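PDB 6Q78: GH26C from Muricauda sp. MAR_2010_75, which probably hydrolyses internal beta-1,4-mannosidic linkages in mannans, as an endo-acting beta-mannanase of glycoside hydrolase family 26. Local coordinates for residues R284-D288 / D289-I293; I403-D406 / D407-E410. All coordinates share one frame; numbering follows the deposited sequence.

Contact 1: residues R284-D288 / D289-I293; sequences RYPGD and DFVDI
Asp-289 follows Asp-288 at the centre of a type I beta turn running from Gly-287 to Phe-290, and its carboxylate points out from an exposed corner, a place that suits a small charged residue. Phe-290 closes the turn: its N donates to Gly-287 O at 2.9 Å, from above the carbonyl plane. Its ring sits beside the incoming backbone, with CD2 3.3 Å from Pro-286 O and Gly-287 O near the ring plane at its edge. Gly-287 adopts phi 120° and psi 150°, where a side chain would collide with the preceding carbonyl and press on the Phe-290 ring. Val-291 then turns its CG2 back to the start of the loop. That methyl lies 3.6 Å from Tyr-285 CE1 and 3.8 Å from Pro-286 CG, so the branched side chain fills the angle between the phenol and the pyrrolidine. The phenol extends along the loop because Tyr-285 holds CG trans to its own N (chi1 178°), and its OH donates to the anti lone pair of Asp-288 OD1 at 2.7 Å. The same carboxylate oxygen also takes a salt bridge from Arg-327, which should favour its ionised form. Asp-292 leads into strand 293-298, so this is a type I turn in an alpha-to-beta loop of the TIM barrel.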
ATOM      1  N   ARG A 284      -6.684 -13.536  10.419  1.00 11.67           N
ATOM      2  CA  ARG A 284      -5.584 -12.920  11.164  1.00 11.98           C
ATOM      3  C   ARG A 284      -5.765 -11.416  11.330  1.00 12.84           C
ATOM      4  O   ARG A 284      -4.781 -10.701  11.553  1.00 14.01           O
ATOM      5  CB  ARG A 284      -4.236 -13.244  10.504  1.00 12.69           C
ATOM      6  CG  ARG A 284      -3.936 -14.727  10.568  1.00 17.72           C
ATOM      7  CD  ARG A 284      -2.612 -15.178   9.889  1.00 15.32           C
ATOM      8  NE  ARG A 284      -2.505 -16.612  10.133  1.00 14.22           N
ATOM      9  CZ  ARG A 284      -1.461 -17.246  10.646  1.00 14.10           C
ATOM     10  NH1 ARG A 284      -0.342 -16.588  10.911  1.00 16.85           N
ATOM     11  NH2 ARG A 284      -1.549 -18.555  10.893  1.00 17.06           N
ATOM     12  N   TYR A 285      -7.001 -10.929  11.198  1.00 12.92           N
ATOM     13  CA  TYR A 285      -7.283  -9.506  11.358  1.00 12.59           C
ATOM     14  C   TYR A 285      -7.143  -9.108  12.822  1.00 11.68           C
ATOM     15  O   TYR A 285      -7.671  -9.802  13.717  1.00 13.28           O
ATOM     16  CB  TYR A 285      -8.698  -9.264  10.858  1.00 11.12           C
ATOM     17  CG  TYR A 285      -9.234  -7.854  10.966  1.00 12.92           C
ATOM     18  CD1 TYR A 285      -8.815  -6.854  10.093  1.00 14.59           C
ATOM     19  CD2 TYR A 285     -10.187  -7.539  11.926  1.00 13.86           C
ATOM     20  CE1 TYR A 285      -9.339  -5.556  10.194  1.00 14.88           C
ATOM     21  CE2 TYR A 285     -10.713  -6.261  12.041  1.00 13.43           C
ATOM     22  CZ  TYR A 285     -10.276  -5.276  11.173  1.00 13.62           C
ATOM     23  OH  TYR A 285     -10.818  -3.996  11.260  1.00 16.59           O
ATOM     24  N   PRO A 286      -6.391  -8.045  13.118  1.00 12.08           N
ATOM     25  CA  PRO A 286      -6.099  -7.706  14.508  1.00 11.32           C
ATOM     26  C   PRO A 286      -7.163  -6.886  15.208  1.00 14.25           C
ATOM     27  O   PRO A 286      -7.010  -6.607  16.401  1.00 18.94           O
ATOM     28  CB  PRO A 286      -4.794  -6.915  14.400  1.00 10.93           C
ATOM     29  CG  PRO A 286      -4.922  -6.230  13.075  1.00 11.43           C
ATOM     30  CD  PRO A 286      -5.546  -7.283  12.176  1.00 13.90           C
ATOM     31  N   GLY A 287      -8.245  -6.516  14.532  1.00 13.70           N
ATOM     32  CA  GLY A 287      -9.279  -5.796  15.239  1.00 12.88           C
ATOM     33  C   GLY A 287      -9.540  -4.428  14.674  1.00 12.44           C
ATOM     34  O   GLY A 287      -8.626  -3.777  14.172  1.00 12.44           O
ATOM     35  N   ASP A 288     -10.791  -3.969  14.818  1.00 14.11           N
ATOM     36  CA  ASP A 288     -11.180  -2.670  14.277  1.00 12.81           C
ATOM     37  C   ASP A 288     -10.432  -1.518  14.937  1.00 13.20           C
ATOM     38  O   ASP A 288     -10.313  -0.449  14.338  1.00 15.35           O
ATOM     39  CB  ASP A 288     -12.686  -2.447  14.486  1.00 17.06           C
ATOM     40  CG  ASP A 288     -13.568  -3.353  13.623  1.00 19.66           C
ATOM     41  OD1 ASP A 288     -13.096  -3.945  12.635  1.00 17.95           O
ATOM     42  OD2 ASP A 288     -14.785  -3.454  13.954  1.00 24.54           O
ATOM     43  N   ASP A 289      -9.965  -1.688  16.178  1.00 15.15           N
ATOM     44  CA  ASP A 289      -9.163  -0.647  16.830  1.00 16.22           C
ATOM     45  C   ASP A 289      -7.751  -0.517  16.258  1.00 12.00           C
ATOM     46  O   ASP A 289      -7.008   0.381  16.678  1.00 14.96           O
ATOM     47  CB  ASP A 289      -9.047  -0.929  18.337  1.00 19.83           C
ATOM     48  CG  ASP A 289     -10.369  -0.811  19.049  1.00 29.74           C
ATOM     49  OD1 ASP A 289     -10.481  -1.332  20.174  1.00 33.80           O
ATOM     50  OD2 ASP A 289     -11.291  -0.201  18.477  1.00 27.06           O
ATOM     51  N   PHE A 290      -7.371  -1.364  15.314  1.00 11.41           N
ATOM     52  CA  PHE A 290      -5.992  -1.439  14.856  1.00 12.08           C
ATOM     53  C   PHE A 290      -5.830  -1.254  13.356  1.00 10.24           C
ATOM     54  O   PHE A 290      -4.694  -1.207  12.881  1.00 11.52           O
ATOM     55  CB  PHE A 290      -5.399  -2.797  15.281  1.00 11.03           C
ATOM     56  CG  PHE A 290      -5.256  -2.934  16.754  1.00 11.78           C
ATOM     57  CD1 PHE A 290      -4.186  -2.340  17.416  1.00 12.55           C
ATOM     58  CD2 PHE A 290      -6.227  -3.587  17.504  1.00 14.15           C
ATOM     59  CE1 PHE A 290      -4.074  -2.425  18.800  1.00 13.53           C
ATOM     60  CE2 PHE A 290      -6.095  -3.693  18.885  1.00 13.18           C
ATOM     61  CZ  PHE A 290      -5.029  -3.102  19.527  1.00 13.39           C
ATOM     62  N   VAL A 291      -6.919  -1.108  12.602  1.00 10.05           N
ATOM     63  CA  VAL A 291      -6.851  -1.074  11.142  1.00 10.22           C
ATOM     64  C   VAL A 291      -7.726   0.075  10.655  1.00  9.50           C
ATOM     65  O   VAL A 291      -8.880   0.193  11.085  1.00 10.08           O
ATOM     66  CB  VAL A 291      -7.337  -2.400  10.532  1.00 11.37           C
ATOM     67  CG1 VAL A 291      -7.450  -2.253   9.023  1.00 11.24           C
ATOM     68  CG2 VAL A 291      -6.394  -3.546  10.899  1.00 11.31           C
ATOM     69  N   ASP A 292      -7.180   0.888   9.734  1.00  9.32           N
ATOM     70  CA  ASP A 292      -7.941   1.952   9.060  1.00 10.27           C
ATOM     71  C   ASP A 292      -8.363   1.564   7.647  1.00  8.77           C
ATOM     72  O   ASP A 292      -9.457   1.931   7.189  1.00  9.43           O
ATOM     73  CB  ASP A 292      -7.078   3.199   8.924  1.00  8.88           C
ATOM     74  CG  ASP A 292      -6.799   3.882  10.263  1.00 12.36           C
ATOM     75  OD1 ASP A 292      -7.796   4.235  10.976  1.00 12.99           O
ATOM     76  OD2 ASP A 292      -5.598   4.077  10.587  1.00 11.40           O
ATOM     77  N   ILE A 293      -7.466   0.885   6.927  1.00  9.13           N
ATOM     78  CA  ILE A 293      -7.676   0.502   5.533  1.00  8.07           C
ATOM     79  C   ILE A 293      -7.672  -1.018   5.453  1.00  8.80           C
ATOM     80  O   ILE A 293      -6.718  -1.662   5.904  1.00  9.58           O
ATOM     81  CB  ILE A 293      -6.616   1.120   4.610  1.00 10.08           C
ATOM     82  CG1 ILE A 293      -6.853   2.642   4.551  1.00 16.62           C
ATOM     83  CG2 ILE A 293      -6.696   0.442   3.212  1.00 10.89           C
ATOM     84  CD1 ILE A 293      -5.606   3.508   4.419  1.00 22.33           C
TER

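Contact 2: residues I403-D406 / D407-E410; sequences ILAD and DLPE
This contact is the tight turn that takes the chain away from strand 402-403, a short parallel strand paired with strand 81-86, and it is pinned by an aspartate that reaches back to the backbone. Asp-407 OD1 accepts the N-H of Leu-404 at 2.9 Å, on its syn side but 34° out of the carboxylate plane. The reach depends on chi1 of 53°, which places CG between the backbone N and the carbonyl carbon and folds the short side chain over its own main chain; OD2 then rests 3.7 Å from Ile-403 CA. In return, Asp-407 N makes a weak hydrogen bond to Leu-404 O, so the two residues are joined by both backbone and side chain. Aspartate suits the place, being short enough to bring an acceptor to a main-chain N-H beside the turn. One residue on, Leu-408 N donates to Ala-405 O at 3.1 Å in a nearly straight bond (171°).

Apolar groups pack alongside these polar bonds. CG2 of the buried Ile-403 meets Leu-408 CD2 at 3.9 Å and Pro-409 CD at 4.2 Å, while Leu-408 CD1 lies 3.6 Å from Ala-405 CA. The two branches of Leu-408 thus reach separate parts of the preceding strand end and turn, and its side chain also touches Ile-82 of strand 81-86. A water can donate to Leu-408 O, at 2.8 Å, or to Asp-406 O, though not necessarily to both at once. Within the turn, Asp-406 N is bonded to Ser-108 OG, and Ala-405 shares a backbone hydrogen bond with Asp-109. Two overlapping i to i+3 turns, the first closed weakly, with a carboxylate returning to the N-H three residues back, carry the chain off the last short strand of the barrel sheet.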
ATOM      1  N   ILE A 403      -9.253   8.276 -10.764  1.00 10.69           N
ATOM      2  CA  ILE A 403      -8.666   9.555 -10.330  1.00 10.05           C
ATOM      3  C   ILE A 403      -7.143   9.453 -10.420  1.00  9.04           C
ATOM      4  O   ILE A 403      -6.529   8.658  -9.701  1.00 10.44           O
ATOM      5  CB  ILE A 403      -9.110   9.899  -8.894  1.00 12.08           C
ATOM      6  CG1 ILE A 403     -10.638  10.004  -8.847  1.00 15.66           C
ATOM      7  CG2 ILE A 403      -8.465  11.169  -8.344  1.00 12.26           C
ATOM      8  CD1 ILE A 403     -11.165  10.201  -7.442  1.00 25.51           C
ATOM      9  N   LEU A 404      -6.529  10.281 -11.280  1.00  9.20           N
ATOM     10  CA  LEU A 404      -5.083  10.495 -11.340  1.00  9.83           C
ATOM     11  C   LEU A 404      -4.764  11.857 -10.712  1.00  8.82           C
ATOM     12  O   LEU A 404      -5.658  12.545 -10.224  1.00  9.84           O
ATOM     13  CB  LEU A 404      -4.595  10.413 -12.787  1.00  9.42           C
ATOM     14  CG  LEU A 404      -4.821   9.074 -13.494  1.00 10.10           C
ATOM     15  CD1 LEU A 404      -4.348   9.120 -14.956  1.00 12.80           C
ATOM     16  CD2 LEU A 404      -4.128   7.935 -12.759  1.00 11.60           C
ATOM     17  N   ALA A 405      -3.494  12.280 -10.765  1.00  8.64           N
ATOM     18  CA  ALA A 405      -3.128  13.540 -10.121  1.00  8.70           C
ATOM     19  C   ALA A 405      -3.969  14.707 -10.621  1.00  9.28           C
ATOM     20  O   ALA A 405      -4.415  15.536  -9.830  1.00 10.39           O
ATOM     21  CB  ALA A 405      -1.639  13.858 -10.321  1.00 10.02           C
ATOM     22  N   ASP A 406      -4.234  14.774 -11.924  1.00  9.69           N
ATOM     23  CA  ASP A 406      -4.899  15.963 -12.447  1.00 10.33           C
ATOM     24  C   ASP A 406      -6.293  16.121 -11.878  1.00 14.24           C
ATOM     25  O   ASP A 406      -6.731  17.262 -11.659  1.00 19.03           O
ATOM     26  CB  ASP A 406      -4.858  15.995 -13.973  1.00 12.51           C
ATOM     27  CG  ASP A 406      -3.485  16.404 -14.518  1.00 15.50           C
ATOM     28  OD1 ASP A 406      -2.606  16.814 -13.734  1.00 17.33           O
ATOM     29  OD2 ASP A 406      -3.256  16.291 -15.745  1.00 19.30           O
ATOM     30  N   ASP A 407      -6.978  15.019 -11.550  1.00 10.44           N
ATOM     31  CA  ASP A 407      -8.328  15.160 -11.012  1.00 12.21           C
ATOM     32  C   ASP A 407      -8.436  14.840  -9.523  1.00 10.94           C
ATOM     33  O   ASP A 407      -9.540  14.621  -9.007  1.00 13.05           O
ATOM     34  CB  ASP A 407      -9.389  14.468 -11.873  1.00 15.78           C
ATOM     35  CG  ASP A 407      -9.082  13.030 -12.166  0.65 15.12           C
ATOM     36  OD1 ASP A 407      -7.895  12.678 -12.281  1.00 19.71           O
ATOM     37  OD2 ASP A 407     -10.062  12.271 -12.379  0.71 17.96           O
ATOM     38  N   LEU A 408      -7.320  14.893  -8.797  1.00  9.89           N
ATOM     39  CA  LEU A 408      -7.401  14.641  -7.368  1.00 11.38           C
ATOM     40  C   LEU A 408      -8.233  15.720  -6.676  1.00 10.16           C
ATOM     41  O   LEU A 408      -8.037  16.915  -6.938  1.00 11.61           O
ATOM     42  CB  LEU A 408      -6.009  14.685  -6.753  1.00  9.59           C
ATOM     43  CG  LEU A 408      -5.151  13.434  -6.833  1.00  9.73           C
ATOM     44  CD1 LEU A 408      -3.699  13.828  -6.543  1.00 10.73           C
ATOM     45  CD2 LEU A 408      -5.652  12.327  -5.868  1.00  9.91           C
ATOM     46  N   PRO A 409      -9.122  15.340  -5.752  1.00 10.28           N
ATOM     47  CA  PRO A 409      -9.664  16.306  -4.786  1.00 12.16           C
ATOM     48  C   PRO A 409      -8.548  16.855  -3.910  1.00 12.08           C
ATOM     49  O   PRO A 409      -7.425  16.342  -3.900  1.00 12.08           O
ATOM     50  CB  PRO A 409     -10.582  15.446  -3.909  1.00 18.21           C
ATOM     51  CG  PRO A 409     -10.767  14.163  -4.624  1.00 15.14           C
ATOM     52  CD  PRO A 409      -9.541  13.962  -5.441  1.00 11.28           C
ATOM     53  N   GLU A 410      -8.886  17.858  -3.114  1.00 13.12           N
ATOM     54  CA  GLU A 410      -8.014  18.310  -2.021  1.00 10.91           C
ATOM     55  C   GLU A 410      -8.164  17.300  -0.885  1.00 12.01           C
ATOM     56  O   GLU A 410      -9.062  17.395  -0.038  1.00 14.08           O
ATOM     57  CB  GLU A 410      -8.370  19.731  -1.599  1.00 14.21           C
ATOM     58  CG  GLU A 410      -8.139  20.748  -2.722  1.00 15.22           C
ATOM     59  CD  GLU A 410      -8.496  22.162  -2.324  1.00 22.87           C
ATOM     60  OE1 GLU A 410      -8.048  22.617  -1.254  1.00 27.01           O
ATOM     61  OE2 GLU A 410      -9.228  22.823  -3.088  1.00 35.20           O
TER
HETATM   62  O   HOH W   1      -6.127  18.145  -8.655  1.00 10.19           O

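Both contacts are local turns at the ends of barrel-related strands, with their centres 28 Å apart and nearest atoms about 14 Å apart. Contact 1 leads into strand 293-298 and is the more buried: an aromatic ring, a proline and a valine pack together beside helix 242-259 and strand 265-269, and its aspartate pairs with side chains. Contact 2 leaves strand 402-403 and lies nearer the surface, with more exposed residues and a water close by; its aspartate meets a main-chain N-H. Contact 1 has one i to i+3 backbone bond, starting at a glycine whose backbone angles suit that residue; contact 2 has two, one weak, reinforced by a folded-back carboxylate.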